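Local coordinates for protein alcohol dehydrogenase (Thermus sp., PDB 4CPD) that probably catalyses the NAD-dependent interconversion of alcohols and carbonyl compounds as a zinc-containing, thermostable medium-chain dehydrogenase, at residues 153-161 with 179-188. Residues are numbered along the deposited sequence; the frame is centred on the assembly and turned at random.
Sequences ILSTAYGGL and PVGLMAIEVA. With NAD (nicotinamide-adenine-dinucleotide), chain G.
The backbone N of Val180, whose side chain packs on Ile153, donates a nearly straight hydrogen bond (173°) to O2N of the NAD pyrophosphate at 3.2 Å. Such an amide at the start of helix 179-190, after strand 171-175, fits the Rossmann fold, with Gly181 apparently closing its GxGxxG motif. The axes of segments 153-161 and 179-188 cross at -55° and approach to 8.1 Å. Small residues at the crossing are consistent with that closeness: Ala157 CA and Ala184 CA are 4.9 Å apart, and Ala157 CB meets CB of Met183. No hydrogen bond joins the two segments; apolar side chains carry the contact, some packing on backbone atoms. With CG1 between backbone N and carbonyl carbon (chi1 60°), Ile153 extends CD1 to 3.8 Å from Pro179 CB, while its CG2 touches Val180 CG2. Shortening Ile153 to alanine removes both contacts and is likely to leave a gap beside Pro179 and Val180, with these coenzyme-contacting side chains less firmly backed. On the nicotinamide side, Thr156 OG1, hydrogen-bonded to Asp152 O, sits 3.4 Å from NAD C4N, the hydride-accepting carbon. Met183 lies across Leu154 at roughly a right angle. Val187 CG2 meets Leu154 CD1, whereas CG1 packs 3.6 Å from Leu161 CD1 and also reaches Tyr158 CD1, oblique to the ring.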
ATOM      1  N   ILE A 153      14.381  -8.128  14.515  1.00 35.50           N
ATOM      2  CA  ILE A 153      14.843  -7.276  13.407  1.00 39.00           C
ATOM      3  C   ILE A 153      14.954  -7.941  12.001  1.00 42.07           C
ATOM      4  O   ILE A 153      14.772  -7.275  10.986  1.00 38.52           O
ATOM      5  CB  ILE A 153      16.145  -6.559  13.740  1.00 40.23           C
ATOM      6  CG1 ILE A 153      17.250  -7.557  14.046  1.00 41.23           C
ATOM      7  CG2 ILE A 153      15.962  -5.623  14.928  1.00 41.96           C
ATOM      8  CD1 ILE A 153      18.611  -6.903  13.922  1.00 42.52           C
ATOM      9  N   LEU A 154      15.227  -9.245  11.947  1.00 41.65           N
ATOM     10  CA  LEU A 154      15.280  -9.945  10.672  1.00 40.74           C
ATOM     11  C   LEU A 154      13.876 -10.143  10.104  1.00 40.09           C
ATOM     12  O   LEU A 154      13.622  -9.897   8.936  1.00 37.45           O
ATOM     13  CB  LEU A 154      16.005 -11.291  10.804  1.00 40.16           C
ATOM     14  CG  LEU A 154      16.108 -12.121   9.527  1.00 41.34           C
ATOM     15  CD1 LEU A 154      16.675 -11.291   8.378  1.00 43.32           C
ATOM     16  CD2 LEU A 154      16.959 -13.341   9.752  1.00 40.99           C
ATOM     17  N   SER A 155      12.952 -10.595  10.931  1.00 42.22           N
ATOM     18  CA  SER A 155      11.578 -10.801  10.465  1.00 40.48           C
ATOM     19  C   SER A 155      10.900  -9.468  10.111  1.00 39.48           C
ATOM     20  O   SER A 155      10.012  -9.428   9.282  1.00 39.58           O
ATOM     21  CB  SER A 155      10.784 -11.552  11.527  1.00 39.93           C
ATOM     22  OG  SER A 155      11.291 -12.861  11.692  1.00 39.17           O
ATOM     23  N   THR A 156      11.344  -8.393  10.745  1.00 37.99           N
ATOM     24  CA  THR A 156      10.857  -7.066  10.440  1.00 39.62           C
ATOM     25  C   THR A 156      11.252  -6.671   9.018  1.00 38.28           C
ATOM     26  O   THR A 156      10.416  -6.254   8.216  1.00 37.99           O
ATOM     27  CB  THR A 156      11.385  -6.039  11.480  1.00 36.86           C
ATOM     28  OG1 THR A 156      10.774  -6.306  12.741  1.00 37.36           O
ATOM     29  CG2 THR A 156      11.039  -4.654  11.115  1.00 35.47           C
ATOM     30  N   ALA A 157      12.536  -6.774   8.727  1.00 37.36           N
ATOM     31  CA  ALA A 157      13.052  -6.450   7.397  1.00 33.63           C
ATOM     32  C   ALA A 157      12.484  -7.413   6.320  1.00 32.50           C
ATOM     33  O   ALA A 157      12.054  -7.009   5.260  1.00 27.58           O
ATOM     34  CB  ALA A 157      14.556  -6.528   7.422  1.00 32.45           C
ATOM     35  N   TYR A 158      12.500  -8.697   6.612  1.00 34.54           N
ATOM     36  CA  TYR A 158      11.935  -9.705   5.728  1.00 34.94           C
ATOM     37  C   TYR A 158      10.492  -9.315   5.399  1.00 38.95           C
ATOM     38  O   TYR A 158      10.108  -9.215   4.220  1.00 42.15           O
ATOM     39  CB  TYR A 158      11.975 -11.050   6.432  1.00 32.27           C
ATOM     40  CG  TYR A 158      11.571 -12.183   5.597  1.00 34.29           C
ATOM     41  CD1 TYR A 158      12.480 -12.787   4.750  1.00 37.58           C
ATOM     42  CD2 TYR A 158      10.265 -12.699   5.655  1.00 35.95           C
ATOM     43  CE1 TYR A 158      12.107 -13.884   3.957  1.00 38.77           C
ATOM     44  CE2 TYR A 158       9.880 -13.790   4.882  1.00 35.15           C
ATOM     45  CZ  TYR A 158      10.798 -14.386   4.032  1.00 38.12           C
ATOM     46  OH  TYR A 158      10.410 -15.454   3.244  1.00 36.32           O
ATOM     47  N   GLY A 159       9.703  -9.080   6.445  1.00 40.47           N
ATOM     48  CA  GLY A 159       8.289  -8.760   6.307  1.00 41.17           C
ATOM     49  C   GLY A 159       8.128  -7.529   5.427  1.00 41.32           C
ATOM     50  O   GLY A 159       7.322  -7.522   4.479  1.00 40.70           O
ATOM     51  N   GLY A 160       8.923  -6.506   5.714  1.00 37.56           N
ATOM     52  CA  GLY A 160       8.882  -5.291   4.944  1.00 38.56           C
ATOM     53  C   GLY A 160       9.022  -5.578   3.472  1.00 43.75           C
ATOM     54  O   GLY A 160       8.280  -5.030   2.655  1.00 48.76           O
ATOM     55  N   LEU A 161       9.972  -6.452   3.138  1.00 44.27           N
ATOM     56  CA  LEU A 161      10.284  -6.764   1.751  1.00 39.35           C
ATOM     57  C   LEU A 161       9.243  -7.661   1.114  1.00 39.19           C
ATOM     58  O   LEU A 161       8.899  -7.465  -0.067  1.00 36.50           O
ATOM     59  CB  LEU A 161      11.641  -7.416   1.624  1.00 39.26           C
ATOM     60  CG  LEU A 161      12.792  -6.505   1.997  1.00 39.27           C
ATOM     61  CD1 LEU A 161      14.068  -7.330   2.124  1.00 38.44           C
ATOM     62  CD2 LEU A 161      12.940  -5.401   0.980  1.00 37.62           C
ATOM     63  N   PRO A 179      20.954  -1.879  12.019  1.00 41.50           N
ATOM     64  CA  PRO A 179      20.680  -3.327  12.066  1.00 43.78           C
ATOM     65  C   PRO A 179      19.525  -3.791  11.161  1.00 42.49           C
ATOM     66  O   PRO A 179      19.655  -4.794  10.465  1.00 42.38           O
ATOM     67  CB  PRO A 179      20.343  -3.573  13.544  1.00 42.20           C
ATOM     68  CG  PRO A 179      21.109  -2.520  14.273  1.00 40.32           C
ATOM     69  CD  PRO A 179      21.217  -1.327  13.359  1.00 39.85           C
ATOM     70  N   VAL A 180      18.416  -3.063  11.172  1.00 42.19           N
ATOM     71  CA  VAL A 180      17.241  -3.463  10.383  1.00 40.83           C
ATOM     72  C   VAL A 180      17.545  -3.339   8.913  1.00 37.29           C
ATOM     73  O   VAL A 180      17.299  -4.269   8.171  1.00 33.79           O
ATOM     74  CB  VAL A 180      15.999  -2.641  10.756  1.00 43.83           C
ATOM     75  CG1 VAL A 180      14.858  -2.887   9.779  1.00 44.34           C
ATOM     76  CG2 VAL A 180      15.560  -2.985  12.189  1.00 47.61           C
ATOM     77  N   GLY A 181      18.114  -2.201   8.525  1.00 37.28           N
ATOM     78  CA  GLY A 181      18.539  -1.992   7.149  1.00 41.81           C
ATOM     79  C   GLY A 181      19.498  -3.052   6.637  1.00 42.45           C
ATOM     80  O   GLY A 181      19.423  -3.486   5.474  1.00 41.09           O
ATOM     81  N   LEU A 182      20.402  -3.468   7.515  1.00 45.36           N
ATOM     82  CA  LEU A 182      21.397  -4.470   7.156  1.00 44.36           C
ATOM     83  C   LEU A 182      20.747  -5.823   6.977  1.00 42.27           C
ATOM     84  O   LEU A 182      21.146  -6.562   6.088  1.00 42.98           O
ATOM     85  CB  LEU A 182      22.516  -4.529   8.190  1.00 45.40           C
ATOM     86  CG  LEU A 182      23.333  -3.221   8.243  1.00 47.03           C
ATOM     87  CD1 LEU A 182      24.204  -3.183   9.498  1.00 51.67           C
ATOM     88  CD2 LEU A 182      24.190  -3.036   7.001  1.00 45.02           C
ATOM     89  N   MET A 183      19.740  -6.146   7.786  1.00 43.10           N
ATOM     90  CA  MET A 183      18.969  -7.376   7.554  1.00 44.71           C
ATOM     91  C   MET A 183      18.293  -7.303   6.167  1.00 45.43           C
ATOM     92  O   MET A 183      18.300  -8.272   5.376  1.00 43.40           O
ATOM     93  CB  MET A 183      17.894  -7.585   8.607  1.00 45.79           C
ATOM     94  CG  MET A 183      18.375  -7.674  10.043  1.00 50.30           C
ATOM     95  SD  MET A 183      19.301  -9.162  10.471  1.00 46.84           S
ATOM     96  CE  MET A 183      20.956  -8.476  10.423  1.00 48.77           C
ATOM     97  N   ALA A 184      17.717  -6.146   5.873  1.00 39.85           N
ATOM     98  CA  ALA A 184      17.007  -5.967   4.628  1.00 41.88           C
ATOM     99  C   ALA A 184      17.932  -6.183   3.453  1.00 42.96           C
ATOM    100  O   ALA A 184      17.583  -6.886   2.495  1.00 40.47           O
ATOM    101  CB  ALA A 184      16.397  -4.571   4.557  1.00 42.73           C
ATOM    102  N   ILE A 185      19.111  -5.573   3.518  1.00 42.77           N
ATOM    103  CA  ILE A 185      20.092  -5.748   2.451  1.00 42.24           C
ATOM    104  C   ILE A 185      20.401  -7.222   2.191  1.00 41.93           C
ATOM    105  O   ILE A 185      20.279  -7.701   1.072  1.00 45.93           O
ATOM    106  CB  ILE A 185      21.380  -5.000   2.753  1.00 41.20           C
ATOM    107  CG1 ILE A 185      21.132  -3.513   2.649  1.00 46.10           C
ATOM    108  CG2 ILE A 185      22.445  -5.361   1.749  1.00 43.16           C
ATOM    109  CD1 ILE A 185      22.205  -2.679   3.320  1.00 48.50           C
ATOM    110  N   GLU A 186      20.780  -7.943   3.229  1.00 42.78           N
ATOM    111  CA  GLU A 186      21.102  -9.361   3.079  1.00 44.14           C
ATOM    112  C   GLU A 186      19.926 -10.107   2.478  1.00 41.93           C
ATOM    113  O   GLU A 186      20.112 -10.867   1.561  1.00 43.67           O
ATOM    114  CB  GLU A 186      21.474  -9.971   4.429  1.00 46.70           C
ATOM    115  CG  GLU A 186      22.245 -11.281   4.348  1.00 49.37           C
ATOM    116  CD  GLU A 186      22.654 -11.835   5.718  1.00 49.47           C
ATOM    117  OE1 GLU A 186      22.586 -11.123   6.740  1.00 59.15           O
ATOM    118  OE2 GLU A 186      23.074 -12.996   5.775  1.00 46.38           O
ATOM    119  N   VAL A 187      18.723  -9.895   3.013  1.00 44.34           N
ATOM    120  CA  VAL A 187      17.530 -10.616   2.557  1.00 41.90           C
ATOM    121  C   VAL A 187      17.297 -10.298   1.096  1.00 42.59           C
ATOM    122  O   VAL A 187      17.067 -11.202   0.279  1.00 38.68           O
ATOM    123  CB  VAL A 187      16.265 -10.209   3.330  1.00 41.28           C
ATOM    124  CG1 VAL A 187      15.018 -10.798   2.672  1.00 38.15           C
ATOM    125  CG2 VAL A 187      16.350 -10.639   4.784  1.00 42.47           C
ATOM    126  N   ALA A 188      17.352  -9.013   0.762  1.00 41.16           N
ATOM    127  CA  ALA A 188      17.076  -8.609  -0.609  1.00 45.99           C
ATOM    128  C   ALA A 188      17.967  -9.396  -1.572  1.00 49.97           C
ATOM    129  O   ALA A 188      17.508  -9.931  -2.588  1.00 50.68           O
ATOM    130  CB  ALA A 188      17.277  -7.123  -0.778  1.00 45.51           C
TER
HETATM  131  PA  NAD G1407      19.275   2.366  14.675  1.00 77.42           P
HETATM  132  O1A NAD G1407      20.379   1.555  15.358  1.00 63.81           O
HETATM  133  O2A NAD G1407      18.886   3.726  15.246  1.00 70.53           O
HETATM  134  O5B NAD G1407      19.525   2.560  13.088  1.00 72.90           O
HETATM  135  C5B NAD G1407      19.120   3.756  12.422  1.00 77.42           C
HETATM  136  C4B NAD G1407      20.059   4.044  11.254  1.00 84.55           C
HETATM  137  O4B NAD G1407      19.486   5.045  10.402  1.00 78.98           O
HETATM  138  C3B NAD G1407      21.413   4.569  11.746  1.00 82.18           C
HETATM  139  O3B NAD G1407      22.528   3.977  11.060  1.00 69.96           O
HETATM  140  C2B NAD G1407      21.365   6.035  11.425  1.00 84.70           C
HETATM  141  O2B NAD G1407      22.668   6.572  11.180  1.00 82.42           O
HETATM  142  C1B NAD G1407      20.488   6.035  10.188  1.00 82.81           C
HETATM  143  N9A NAD G1407      19.890   7.357   9.998  1.00 90.34           N
HETATM  144  C8A NAD G1407      19.354   8.116  10.975  1.00 87.86           C
HETATM  145  N7A NAD G1407      18.908   9.277  10.439  1.00 93.35           N
HETATM  146  C5A NAD G1407      19.158   9.255   9.109  1.00 88.69           C
HETATM  147  C6A NAD G1407      18.929  10.154   7.960  1.00 87.16           C
HETATM  148  N6A NAD G1407      18.324  11.333   8.176  1.00 85.40           N
HETATM  149  N1A NAD G1407      19.336   9.775   6.720  1.00 91.56           N
HETATM  150  C2A NAD G1407      19.941   8.589   6.514  1.00 88.34           C
HETATM  151  N3A NAD G1407      20.180   7.717   7.523  1.00 91.40           N
HETATM  152  C4A NAD G1407      19.817   7.985   8.815  1.00 91.79           C
HETATM  153  O3  NAD G1407      17.903   1.501  14.657  1.00 82.45           O
HETATM  154  PN  NAD G1407      17.653  -0.010  14.123  1.00 79.80           P
HETATM  155  O1N NAD G1407      17.958  -0.894  15.317  1.00 64.02           O
HETATM  156  O2N NAD G1407      18.252  -0.225  12.730  1.00 70.72           O
HETATM  157  O5D NAD G1407      16.057   0.040  13.867  1.00 78.51           O
HETATM  158  C5D NAD G1407      15.610   0.646  12.638  1.00 77.24           C
HETATM  159  C4D NAD G1407      14.284   1.398  12.723  1.00 75.50           C
HETATM  160  O4D NAD G1407      13.221   0.448  12.559  1.00 75.71           O
HETATM  161  C3D NAD G1407      14.040   2.108  14.055  1.00 75.75           C
HETATM  162  O3D NAD G1407      13.269   3.296  13.802  1.00 63.16           O
HETATM  163  C2D NAD G1407      13.274   1.068  14.877  1.00 78.14           C
HETATM  164  O2D NAD G1407      12.490   1.586  15.982  1.00 65.75           O
HETATM  165  C1D NAD G1407      12.431   0.433  13.768  1.00 76.14           C
HETATM  166  N1N NAD G1407      11.935  -0.917  14.081  1.00 74.51           N
HETATM  167  C2N NAD G1407      10.675  -1.141  13.698  1.00 68.30           C
HETATM  168  C3N NAD G1407      10.047  -2.360  13.912  1.00 60.95           C
HETATM  169  C7N NAD G1407       8.635  -2.474  13.414  1.00 54.73           C
HETATM  170  O7N NAD G1407       7.837  -3.239  13.932  1.00 50.96           O
HETATM  171  N7N NAD G1407       8.293  -1.714  12.355  1.00 51.77           N
HETATM  172  C4N NAD G1407      10.760  -3.392  14.545  1.00 63.70           C
HETATM  173  C5N NAD G1407      12.081  -3.149  14.942  1.00 67.31           C
HETATM  174  C6N NAD G1407      12.655  -1.891  14.699  1.00 74.09           C